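Local coordinates for protein transcriptional regulator PA3341 (Pseudomonas aeruginosa, PDB 2FBH) that probably binds DNA as a dimeric, MarR-type transcriptional regulator whose chains also carry bound zinc, at residues A[41-46]-A[107-112]. Residues are numbered along the deposited sequence; the frame is centred on the assembly and turned at random. Where two conformers were deposited one is given.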
loop_
_atom_site.group_PDB
_atom_site.type_symbol
_atom_site.label_atom_id
_atom_site.label_comp_id
_atom_site.label_asym_id
_atom_site.label_seq_id
_atom_site.Cartn_x
_atom_site.Cartn_y
_atom_site.Cartn_z
ATOM N N LEU A 41 -10.837 6.758 -2.905
ATOM C CA LEU A 41 -10.165 6.707 -1.591
ATOM C C LEU A 41 -9.989 8.107 -0.954
ATOM O O LEU A 41 -10.009 8.257 0.249
ATOM C CB LEU A 41 -8.826 6.002 -1.751
ATOM C CG LEU A 41 -8.160 5.243 -0.602
ATOM C CD1 LEU A 41 -7.135 6.120 0.063
ATOM C CD2 LEU A 41 -9.169 4.711 0.426
ATOM N N VAL A 42 -9.843 9.122 -1.803
ATOM C CA VAL A 42 -9.975 10.511 -1.402
ATOM C C VAL A 42 -11.402 10.803 -0.897
ATOM O O VAL A 42 -11.537 11.320 0.197
ATOM C CB VAL A 42 -9.521 11.464 -2.569
ATOM C CG1 VAL A 42 -9.812 12.918 -2.219
ATOM C CG2 VAL A 42 -7.975 11.269 -2.856
ATOM N N LEU A 43 -12.458 10.448 -1.682
ATOM C CA LEU A 43 -13.854 10.569 -1.295
ATOM C C LEU A 43 -14.119 9.856 0.007
ATOM O O LEU A 43 -14.753 10.383 0.908
ATOM C CB LEU A 43 -14.743 9.936 -2.357
ATOM C CG LEU A 43 -14.857 10.768 -3.634
ATOM C CD1 LEU A 43 -15.914 10.123 -4.538
ATOM C CD2 LEU A 43 -15.298 12.308 -3.328
ATOM N N LEU A 44 -13.570 8.644 0.119
ATOM C CA LEU A 44 -13.882 7.860 1.319
ATOM C C LEU A 44 -13.309 8.593 2.519
ATOM O O LEU A 44 -13.999 8.741 3.520
ATOM C CB LEU A 44 -13.265 6.490 1.202
ATOM C CG LEU A 44 -14.141 5.345 1.569
ATOM C CD1 LEU A 44 -13.224 4.186 1.902
ATOM C CD2 LEU A 44 -15.169 5.691 2.660
ATOM N N HIS A 45 -12.078 9.099 2.408
ATOM C CA HIS A 45 -11.461 9.790 3.516
ATOM C C HIS A 45 -12.136 11.127 3.855
ATOM O O HIS A 45 -12.269 11.499 5.030
ATOM C CB HIS A 45 -9.985 9.932 3.257
ATOM C CG HIS A 45 -9.229 8.634 3.426
ATOM N ND1 HIS A 45 -8.198 8.481 4.335
ATOM C CD2 HIS A 45 -9.394 7.418 2.844
ATOM C CE1 HIS A 45 -7.718 7.245 4.258
ATOM N NE2 HIS A 45 -8.428 6.580 3.361
ATOM N N LEU A 46 -12.623 11.828 2.832
ATOM C CA LEU A 46 -13.412 13.021 3.078
ATOM C C LEU A 46 -14.686 12.694 3.815
ATOM O O LEU A 46 -15.142 13.461 4.668
ATOM C CB LEU A 46 -13.749 13.717 1.733
ATOM C CG LEU A 46 -12.568 14.473 1.185
ATOM C CD1 LEU A 46 -12.963 14.946 -0.269
ATOM C CD2 LEU A 46 -12.208 15.676 2.025
ATOM N N ALA A 107 -22.507 7.603 0.026
ATOM C CA ALA A 107 -23.324 6.544 0.668
ATOM C C ALA A 107 -23.054 5.148 0.042
ATOM O O ALA A 107 -22.939 4.116 0.760
ATOM C CB ALA A 107 -24.780 6.908 0.557
ATOM N N ASP A 108 -23.015 5.090 -1.295
ATOM C CA ASP A 108 -22.735 3.864 -1.975
ATOM C C ASP A 108 -21.330 3.349 -1.714
ATOM O O ASP A 108 -21.167 2.174 -1.506
ATOM C CB ASP A 108 -22.997 3.975 -3.501
ATOM C CG ASP A 108 -24.485 4.153 -3.818
ATOM O OD1 ASP A 108 -25.312 3.954 -2.908
ATOM O OD2 ASP A 108 -24.829 4.536 -4.964
ATOM N N ILE A 109 -20.346 4.213 -1.743
ATOM C CA ILE A 109 -18.961 3.832 -1.450
ATOM C C ILE A 109 -18.816 3.283 -0.022
ATOM O O ILE A 109 -18.183 2.230 0.194
ATOM C CB ILE A 109 -18.026 5.055 -1.634
ATOM C CG1 ILE A 109 -18.087 5.470 -3.139
ATOM C CG2 ILE A 109 -16.551 4.707 -1.202
ATOM C CD1 ILE A 109 -17.157 6.707 -3.366
ATOM N N GLU A 110 -19.447 3.948 0.950
ATOM C CA GLU A 110 -19.368 3.406 2.314
ATOM C C GLU A 110 -20.064 2.058 2.452
ATOM O O GLU A 110 -19.563 1.190 3.153
ATOM C CB GLU A 110 -19.870 4.402 3.349
ATOM C CG GLU A 110 -18.898 5.531 3.561
ATOM C CD GLU A 110 -17.683 5.130 4.381
ATOM O OE1 GLU A 110 -17.260 5.939 5.217
ATOM O OE2 GLU A 110 -17.165 4.006 4.232
ATOM N N ALA A 111 -21.199 1.889 1.799
ATOM C CA ALA A 111 -21.930 0.642 1.893
ATOM C C ALA A 111 -21.024 -0.462 1.299
ATOM O O ALA A 111 -20.889 -1.573 1.848
ATOM C CB ALA A 111 -23.255 0.719 1.166
ATOM N N ILE A 112 -20.389 -0.132 0.177
ATOM C CA ILE A 112 -19.535 -1.178 -0.475
ATOM C C ILE A 112 -18.283 -1.458 0.366
ATOM O O ILE A 112 -17.904 -2.618 0.535
ATOM C CB ILE A 112 -19.175 -0.731 -1.944
ATOM C CG1 ILE A 112 -20.463 -0.728 -2.785
ATOM C CG2 ILE A 112 -18.116 -1.616 -2.534
ATOM C CD1 ILE A 112 -20.310 -0.012 -4.196
#
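Helical segments 41-46 and 107-112 pass each other almost perpendicularly, at a signed crossing angle of -94°, and their axes come no nearer than 10.0 Å. Leu44 and Ile109 mark the crossing point, with 7.0 Å between the CA of Leu44 and the CA of Ile109. No hydrogen bond spans this gap; side chains bridge it. Ile109 points toward helix 39-48 and divides its two branches between neighbouring leucines. Its longer arm, extended at chi2 (180°), carries CD1 to 3.8 Å from CD1 of Leu43, the two side chains meeting at about a right angle. The short branch, CG2, lies anti to the backbone N of Ile109 and packs 3.7 Å from CG of Leu44. Leu33, in a loop, also touches Ile109, while Leu43 reaches on to Leu76 of helix 66-78 and Leu98 of strand 95-98.

In this MarR-type winged-helix fold, the contact joins helix 39-48, which packs on the helix-turn-helix pair 55-62 and 66-78, to helix 102-120, which follows the two-stranded wing. Elsewhere on helix 39-48, Val42 packs against both helices of that pair. His45, turned away from the crossing, contributes with His49 to a zinc site, and its ND1 is hydrogen-bonded to Ser61 OG.

Beside the apolar patch, Glu110 bends at chi2 (-75°) and brings the flat face of its carboxylate over the CD2 methyl of Leu44. The given conformer places OE2 of Glu110 3.0 Å from CD2 of Leu44, closer than comfortable packing; Glu110 was modelled in two conformers, and this short approach is doubtful. The carboxylate is held by Arg48, one helical turn beyond Leu44, through an OE2-to-NH2 salt bridge that again links the two helices. Tyr10 of the second subunit packs on Glu110, placing this edge of the crossing next to the dimer partner.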